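Local structure of 7,8-dihydro-6-hydroxymethylpterin pyrophosphokinase-dihydropteroate synthase (Plasmodium falciparum, 6JWS) at residues L395-N398 with Y399-S403; V415-M418 with F419-N423; Q457-Q460 with K461-D465. The protein probably catalyses two successive steps of folate biosynthesis, pyrophosphorylating 6-hydroxymethyl-7,8-dihydropterin with ATP and then condensing the product with 4-aminobenzoate to give 7,8-dihydropteroate. The protein carries 1 engineered substitution. All coordinates share one frame; numbering follows the deposited sequence.

Contact 1 (L395-N398 with Y399-S403); sequences LNVN and YDSFS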
loop_
_atom_site.group_PDB
_atom_site.type_symbol
_atom_site.label_atom_id
_atom_site.label_comp_id
_atom_site.label_asym_id
_atom_site.label_seq_id
_atom_site.Cartn_x
_atom_site.Cartn_y
_atom_site.Cartn_z
ATOM N N LEU B 395 9.547 -6.876 -25.817
ATOM C CA LEU B 395 9.641 -6.794 -27.267
ATOM C C LEU B 395 9.278 -8.148 -27.870
ATOM O O LEU B 395 10.090 -9.056 -27.885
ATOM C CB LEU B 395 11.050 -6.377 -27.700
ATOM C CG LEU B 395 11.203 -6.256 -29.217
ATOM C CD1 LEU B 395 10.473 -5.028 -29.737
ATOM C CD2 LEU B 395 12.668 -6.193 -29.617
ATOM N N ASN B 396 8.045 -8.267 -28.345
ATOM C CA ASN B 396 7.593 -9.458 -29.039
ATOM C C ASN B 396 7.696 -9.188 -30.540
ATOM O O ASN B 396 6.942 -8.381 -31.077
ATOM C CB ASN B 396 6.157 -9.817 -28.650
ATOM C CG ASN B 396 5.586 -10.969 -29.456
ATOM O OD1 ASN B 396 6.313 -11.833 -29.932
ATOM N ND2 ASN B 396 4.270 -11.018 -29.578
ATOM N N VAL B 397 8.648 -9.858 -31.195
ATOM C CA VAL B 397 8.963 -9.545 -32.580
ATOM C C VAL B 397 7.786 -9.918 -33.489
ATOM O O VAL B 397 7.385 -9.112 -34.332
ATOM C CB VAL B 397 10.314 -10.135 -33.019
ATOM C CG1 VAL B 397 10.587 -9.861 -34.503
ATOM C CG2 VAL B 397 11.436 -9.586 -32.144
ATOM N N ASN B 398 7.193 -11.093 -33.254
ATOM C CA ASN B 398 5.968 -11.495 -33.925
ATOM C C ASN B 398 4.945 -10.361 -33.909
ATOM O O ASN B 398 4.462 -9.952 -34.967
ATOM C CB ASN B 398 5.323 -12.715 -33.270
ATOM C CG ASN B 398 5.469 -13.978 -34.086
ATOM O OD1 ASN B 398 6.209 -14.883 -33.701
ATOM N ND2 ASN B 398 4.765 -14.052 -35.207
ATOM N N TYR B 399 4.588 -9.896 -32.701
ATOM C CA TYR B 399 3.582 -8.856 -32.566
ATOM C C TYR B 399 4.025 -7.611 -33.320
ATOM O O TYR B 399 3.278 -7.082 -34.127
ATOM C CB TYR B 399 3.305 -8.470 -31.109
ATOM C CG TYR B 399 2.158 -7.499 -30.959
ATOM C CD1 TYR B 399 0.837 -7.940 -30.965
ATOM C CD2 TYR B 399 2.380 -6.136 -30.833
ATOM C CE1 TYR B 399 -0.230 -7.058 -30.839
ATOM C CE2 TYR B 399 1.323 -5.238 -30.697
ATOM C CZ TYR B 399 0.014 -5.699 -30.699
ATOM O OH TYR B 399 -1.027 -4.816 -30.568
ATOM N N ASP B 400 5.249 -7.172 -33.044
ATOM C CA ASP B 400 5.790 -5.911 -33.518
ATOM C C ASP B 400 5.764 -5.839 -35.049
ATOM O O ASP B 400 5.678 -4.744 -35.602
ATOM C CB ASP B 400 7.217 -5.736 -32.996
ATOM C CG ASP B 400 7.509 -4.375 -32.393
ATOM O OD1 ASP B 400 6.905 -4.060 -31.325
ATOM O OD2 ASP B 400 8.355 -3.643 -32.983
ATOM N N SER B 401 5.856 -7.002 -35.714
ATOM C CA SER B 401 6.051 -7.115 -37.154
ATOM C C SER B 401 4.733 -7.400 -37.877
ATOM O O SER B 401 4.465 -6.803 -38.912
ATOM C CB SER B 401 7.097 -8.178 -37.495
ATOM O OG SER B 401 8.419 -7.679 -37.315
ATOM N N PHE B 402 3.914 -8.309 -37.326
ATOM C CA PHE B 402 2.814 -8.909 -38.069
ATOM C C PHE B 402 1.443 -8.477 -37.538
ATOM O O PHE B 402 0.419 -8.920 -38.058
ATOM C CB PHE B 402 2.951 -10.435 -38.114
ATOM C CG PHE B 402 4.312 -10.933 -38.532
ATOM C CD1 PHE B 402 4.931 -10.448 -39.679
ATOM C CD2 PHE B 402 4.971 -11.904 -37.794
ATOM C CE1 PHE B 402 6.183 -10.907 -40.061
ATOM C CE2 PHE B 402 6.222 -12.368 -38.177
ATOM C CZ PHE B 402 6.829 -11.863 -39.309
ATOM N N SER B 403 1.426 -7.605 -36.519
ATOM C CA SER B 403 0.185 -7.008 -36.045
ATOM C C SER B 403 -0.315 -5.958 -37.035
ATOM O O SER B 403 -1.516 -5.730 -37.127
ATOM C CB SER B 403 0.325 -6.438 -34.662
ATOM O OG SER B 403 -0.432 -7.224 -33.757
#
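The amide end of Asn398 sits at the edge of the Phe402 ring, close to the ring plane. The two flat groups are steeply inclined, with 70° between their planes. One face of this ring carries Ser401 CB, 3.8 Å above its centre. The Tyr399 ring has Ser403 CB over one face, also near the centre. The Asn396 and Tyr399 side chains cross at about a right angle, and the amide lies nearest Tyr399 CB, its plane 27° from the ring. Leu451 of helix 448-464 touches Val397, Asn398 and Phe402.

The contact turns strand 390-396, the first strand of the TIM barrel of the dihydropteroate synthase part, into the short helix 397-402. Such barrels carry their active site at the C-terminal ends of the strands. This fits the bound pteroic acid, about 8 Å from the Asn396 side chain.

Asn396 takes the N-cap position. The backbone O of Asn396 accepts Asp400 N at 2.9 Å. Phe402 N reaches Asn398 O at the same length. Between these two bonds Ser401 N is shared less well, with weak bonds to Val397 O (2.9 Å) and Asn398 O (3.3 Å).

With Leu395 CG opposite the backbone N (chi1 -179°), the branch leads to Asp400, where Leu395 CD1 is 4.0 Å from Asp400 OD1. The two side chains cross at about a right angle. Asp400 also forms a long, weak ion pair with Arg413. Further along, Val397 CG1 lies 4.2 Å from Ser401 OG, which takes a weak hydrogen bond from Glu410 N.

Contact 2 (V415-M418 with F419-N423); sequences VQRM and FEMIN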
loop_
_atom_site.group_PDB
_atom_site.type_symbol
_atom_site.label_atom_id
_atom_site.label_comp_id
_atom_site.label_asym_id
_atom_site.label_seq_id
_atom_site.Cartn_x
_atom_site.Cartn_y
_atom_site.Cartn_z
ATOM N N VAL B 415 14.706 -2.544 -33.099
ATOM C CA VAL B 415 15.801 -2.005 -32.310
ATOM C C VAL B 415 15.460 -0.592 -31.825
ATOM O O VAL B 415 15.803 -0.207 -30.705
ATOM C CB VAL B 415 17.131 -2.097 -33.084
ATOM C CG1 VAL B 415 18.236 -1.260 -32.456
ATOM C CG2 VAL B 415 17.578 -3.544 -33.200
ATOM N N GLN B 416 14.754 0.168 -32.668
ATOM C CA GLN B 416 14.295 1.494 -32.316
ATOM C C GLN B 416 13.458 1.404 -31.038
ATOM O O GLN B 416 13.655 2.186 -30.109
ATOM C CB GLN B 416 13.426 2.024 -33.455
ATOM C CG GLN B 416 13.638 3.487 -33.807
ATOM C CD GLN B 416 13.231 3.709 -35.249
ATOM O OE1 GLN B 416 14.063 3.708 -36.160
ATOM N NE2 GLN B 416 11.934 3.860 -35.477
ATOM N N ARG B 417 12.508 0.455 -31.023
ATOM C CA ARG B 417 11.621 0.199 -29.899
ATOM C C ARG B 417 12.426 -0.142 -28.641
ATOM O O ARG B 417 12.093 0.333 -27.560
ATOM C CB ARG B 417 10.598 -0.880 -30.264
ATOM C CG ARG B 417 9.578 -1.187 -29.176
ATOM C CD ARG B 417 8.695 -0.026 -28.750
ATOM N NE ARG B 417 7.822 -0.420 -27.645
ATOM C CZ ARG B 417 7.532 0.336 -26.584
ATOM N NH1 ARG B 417 8.036 1.556 -26.471
ATOM N NH2 ARG B 417 6.738 -0.137 -25.638
ATOM N N MET B 418 13.505 -0.923 -28.795
ATOM C CA MET B 418 14.375 -1.267 -27.681
ATOM C C MET B 418 15.025 -0.021 -27.092
ATOM O O MET B 418 15.167 0.071 -25.873
ATOM C CB MET B 418 15.460 -2.274 -28.079
ATOM C CG MET B 418 14.874 -3.630 -28.378
ATOM S SD MET B 418 16.035 -4.830 -29.052
ATOM C CE MET B 418 17.133 -5.057 -27.652
ATOM N N PHE B 419 15.420 0.927 -27.954
ATOM C CA PHE B 419 16.041 2.160 -27.488
ATOM C C PHE B 419 15.005 3.027 -26.770
ATOM O O PHE B 419 15.287 3.635 -25.746
ATOM C CB PHE B 419 16.808 2.857 -28.621
ATOM C CG PHE B 419 18.239 2.387 -28.771
ATOM C CD1 PHE B 419 19.262 2.952 -28.017
ATOM C CD2 PHE B 419 18.572 1.378 -29.664
ATOM C CE1 PHE B 419 20.570 2.508 -28.146
ATOM C CE2 PHE B 419 19.877 0.921 -29.786
ATOM C CZ PHE B 419 20.873 1.487 -29.027
ATOM N N GLU B 420 13.800 3.074 -27.312
ATOM C CA GLU B 420 12.682 3.777 -26.714
ATOM C C GLU B 420 12.422 3.276 -25.279
ATOM O O GLU B 420 12.241 4.064 -24.342
ATOM C CB GLU B 420 11.501 3.529 -27.646
ATOM C CG GLU B 420 10.489 4.639 -27.715
ATOM C CD GLU B 420 9.474 4.314 -28.797
ATOM O OE1 GLU B 420 9.878 4.227 -29.992
ATOM O OE2 GLU B 420 8.303 4.094 -28.444
ATOM N N MET B 421 12.427 1.953 -25.085
ATOM C CA MET B 421 12.074 1.399 -23.783
ATOM C C MET B 421 13.184 1.684 -22.770
ATOM O O MET B 421 12.909 1.927 -21.595
ATOM C CB MET B 421 11.760 -0.096 -23.862
ATOM C CG MET B 421 10.398 -0.362 -24.484
ATOM S SD MET B 421 9.905 -2.113 -24.492
ATOM C CE MET B 421 11.210 -2.856 -25.479
ATOM N N ILE B 422 14.433 1.688 -23.239
ATOM C CA ILE B 422 15.552 2.065 -22.389
ATOM C C ILE B 422 15.360 3.513 -21.917
ATOM O O ILE B 422 15.431 3.794 -20.721
ATOM C CB ILE B 422 16.889 1.868 -23.129
ATOM C CG1 ILE B 422 17.114 0.403 -23.510
ATOM C CG2 ILE B 422 18.051 2.407 -22.314
ATOM C CD1 ILE B 422 18.205 0.223 -24.550
ATOM N N ASN B 423 15.069 4.415 -22.866
ATOM C CA ASN B 423 14.857 5.824 -22.570
ATOM C C ASN B 423 13.622 6.011 -21.686
ATOM O O ASN B 423 13.550 6.971 -20.929
ATOM C CB ASN B 423 14.833 6.682 -23.840
ATOM C CG ASN B 423 16.178 6.730 -24.545
ATOM O OD1 ASN B 423 17.235 6.698 -23.905
ATOM N ND2 ASN B 423 16.150 6.804 -25.869
#
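Met421 lays its CG over one face of the Arg417 guanidinium, 3.5 Å above the plane and over its centre. The two side chains cross at about a right angle. Arg417 bends at chi2 (61°), which folds its flat end back over the next turn of helix 411-424. Leu395 of strand 390-396 touches Arg417 and Met418.

The tight apolar part faces helix 448-464. Val415 and Phe419 lie side by side and point the same way. Val415 CG1 meets the ring edge in plane, 3.8 Å from Phe419 CE2. Phe459, Glu462 and Trp463 also touch Phe419, and Met418 packs on Phe459. Helix 411-424 is an outer helix of the TIM barrel and packs on strand 390-396 and on helix 448-464. Ile422 CG1 comes to 3.1 Å from Met418 O, beside the backbone bond from Ile422 N to that same oxygen.

The other side is looser. Gln416 and Glu420 are exposed, and Gln416 takes part through its O, which accepts Glu420 N at 2.9 Å. Glu420 OE2 forms a salt bridge with Arg417 NH1 at 3.2 Å. As a hydrogen bond it is weak, with an N-H...O angle of 125°. Guanidinium and carboxylate planes stand 55° apart.

The Arg417 side chain is also about 6 Å from a bound magnesium ion. The poor bond angle suggests that charge attraction may count for more than directional bonding between Arg417 and Glu420.

Contact 3 (Q457-Q460 with K461-D465); sequences QLFQ and KEWND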
loop_
_atom_site.group_PDB
_atom_site.type_symbol
_atom_site.label_atom_id
_atom_site.label_comp_id
_atom_site.label_asym_id
_atom_site.label_seq_id
_atom_site.Cartn_x
_atom_site.Cartn_y
_atom_site.Cartn_z
ATOM N N GLN B 457 21.349 -8.963 -32.827
ATOM C CA GLN B 457 22.602 -8.644 -33.500
ATOM C C GLN B 457 22.659 -7.153 -33.852
ATOM O O GLN B 457 23.655 -6.495 -33.582
ATOM C CB GLN B 457 22.784 -9.519 -34.747
ATOM C CG GLN B 457 23.516 -10.826 -34.474
ATOM C CD GLN B 457 23.330 -11.878 -35.541
ATOM O OE1 GLN B 457 22.469 -11.783 -36.421
ATOM N NE2 GLN B 457 24.130 -12.929 -35.446
ATOM N N LEU B 458 21.586 -6.619 -34.440
ATOM C CA LEU B 458 21.501 -5.205 -34.777
ATOM C C LEU B 458 21.550 -4.352 -33.504
ATOM O O LEU B 458 22.222 -3.317 -33.473
ATOM C CB LEU B 458 20.222 -4.973 -35.596
ATOM C CG LEU B 458 19.988 -3.546 -36.108
ATOM C CD1 LEU B 458 21.168 -3.049 -36.930
ATOM C CD2 LEU B 458 18.715 -3.452 -36.936
ATOM N N PHE B 459 20.871 -4.800 -32.432
ATOM C CA PHE B 459 20.903 -4.037 -31.192
ATOM C C PHE B 459 22.331 -3.929 -30.659
ATOM O O PHE B 459 22.750 -2.851 -30.228
ATOM C CB PHE B 459 19.981 -4.619 -30.116
ATOM C CG PHE B 459 20.097 -3.870 -28.819
ATOM C CD1 PHE B 459 19.448 -2.658 -28.645
ATOM C CD2 PHE B 459 20.903 -4.351 -27.797
ATOM C CE1 PHE B 459 19.583 -1.950 -27.459
ATOM C CE2 PHE B 459 21.039 -3.636 -26.615
ATOM C CZ PHE B 459 20.385 -2.434 -26.451
ATOM N N GLN B 460 23.051 -5.058 -30.659
ATOM C CA GLN B 460 24.419 -5.122 -30.165
ATOM C C GLN B 460 25.273 -4.120 -30.956
ATOM O O GLN B 460 26.032 -3.348 -30.376
ATOM C CB GLN B 460 24.899 -6.582 -30.226
ATOM C CG GLN B 460 26.363 -6.821 -29.867
ATOM C CD GLN B 460 26.884 -8.210 -30.194
ATOM O OE1 GLN B 460 26.798 -8.689 -31.328
ATOM N NE2 GLN B 460 27.466 -8.878 -29.204
ATOM N N LYS B 461 25.091 -4.102 -32.284
ATOM C CA LYS B 461 25.863 -3.262 -33.185
ATOM C C LYS B 461 25.589 -1.785 -32.900
ATOM O O LYS B 461 26.527 -1.008 -32.743
ATOM C CB LYS B 461 25.616 -3.668 -34.644
ATOM C CG LYS B 461 26.321 -2.822 -35.697
ATOM C CD LYS B 461 25.601 -2.827 -37.037
ATOM C CE LYS B 461 25.494 -1.453 -37.675
ATOM N NZ LYS B 461 24.288 -1.320 -38.531
ATOM N N GLU B 462 24.309 -1.402 -32.820
ATOM C CA GLU B 462 23.934 -0.026 -32.523
ATOM C C GLU B 462 24.426 0.392 -31.135
ATOM O O GLU B 462 24.889 1.517 -30.945
ATOM C CB GLU B 462 22.425 0.190 -32.645
ATOM C CG GLU B 462 21.850 -0.099 -34.022
ATOM C CD GLU B 462 22.312 0.782 -35.180
ATOM O OE1 GLU B 462 23.541 0.998 -35.328
ATOM O OE2 GLU B 462 21.441 1.240 -35.950
ATOM N N TRP B 463 24.320 -0.502 -30.147
ATOM C CA TRP B 463 24.763 -0.129 -28.815
ATOM C C TRP B 463 26.241 0.229 -28.860
ATOM O O TRP B 463 26.660 1.195 -28.230
ATOM C CB TRP B 463 24.505 -1.216 -27.757
ATOM C CG TRP B 463 24.909 -0.729 -26.399
ATOM C CD1 TRP B 463 26.085 -0.971 -25.752
ATOM C CD2 TRP B 463 24.178 0.191 -25.570
ATOM N NE1 TRP B 463 26.119 -0.302 -24.558
ATOM C CE2 TRP B 463 24.964 0.423 -24.424
ATOM C CE3 TRP B 463 22.927 0.816 -25.671
ATOM C CZ2 TRP B 463 24.537 1.246 -23.388
ATOM C CZ3 TRP B 463 22.502 1.634 -24.646
ATOM C CH2 TRP B 463 23.301 1.839 -23.520
ATOM N N ASN B 464 27.005 -0.597 -29.582
ATOM C CA ASN B 464 28.454 -0.506 -29.653
ATOM C C ASN B 464 28.869 0.782 -30.365
ATOM O O ASN B 464 29.925 1.331 -30.062
ATOM C CB ASN B 464 29.058 -1.751 -30.305
ATOM C CG ASN B 464 29.056 -2.968 -29.401
ATOM O OD1 ASN B 464 29.242 -2.856 -28.191
ATOM N ND2 ASN B 464 28.868 -4.143 -29.981
ATOM N N ASP B 465 28.028 1.264 -31.292
ATOM C CA ASP B 465 28.277 2.505 -32.015
ATOM C C ASP B 465 28.022 3.686 -31.079
ATOM O O ASP B 465 27.085 4.461 -31.276
ATOM C CB ASP B 465 27.450 2.605 -33.304
ATOM C CG ASP B 465 27.853 1.656 -34.427
ATOM O OD1 ASP B 465 28.794 0.845 -34.232
ATOM O OD2 ASP B 465 27.213 1.731 -35.496
#
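Asn464 folds back on Gln460 in the last turn of helix 448-464, one of the outer helices of the TIM barrel. Its side chain can be followed outward. Asn464 CB lies 3.4 Å from Gln460 O. The CG, turned opposite its own carbonyl carbon (chi1 -75°), stays close to the same oxygen. At the tip, Asn464 ND2 is 3.0 Å from Gln460 O, but the angle is too poor for a hydrogen bond. The backbone supplies the real one, from Asn464 N to Gln460 O. The tip also meets the Gln460 chain, with Asn464 ND2 3.7 Å from Gln460 CG. The two side chains run alongside each other, their amide planes 30° apart. Gln460 is extended beyond CG, and its NE2 donates to Asn495 O.

Three more backbone bonds complete the turns. The straightest joins Glu462 N to Leu458 O at 2.9 Å, with an N-H...O angle of 173°. Glu462 bends at chi2, and its CG packs 3.3 Å from Leu458 O. Leu458 CD1 touches both Glu462 CG and Lys461 NZ.

On the side facing helix 411-424, Phe459 and Trp463 lie side by side, pointing the same way. Ile422 of helix 411-424 touches Phe459. Pro477 also meets Phe459. Phe459 CZ lies 4.2 Å from Trp463 CE3.

In the fold
From the N terminus the contacts come in series, and none nests in or crosses another. Each spans consecutive residues, so each closes helical turns and not a long loop. Contact 1 is where strand 390-396 passes into helix 397-402. Contact 2 lies on the next helix, 411-424, and contact 3 follows strand 428-432, at the end of helix 448-464. Leu395 CD2 joins contact 1 to contact 2, 3.6 Å from Met418 CG. The same methionine reaches contact 3, with Met418 CE 3.4 Å from Phe459 CG. Contacts 1 and 3 do not touch. Helix 411-424 thus bridges the first barrel strand and the following helix.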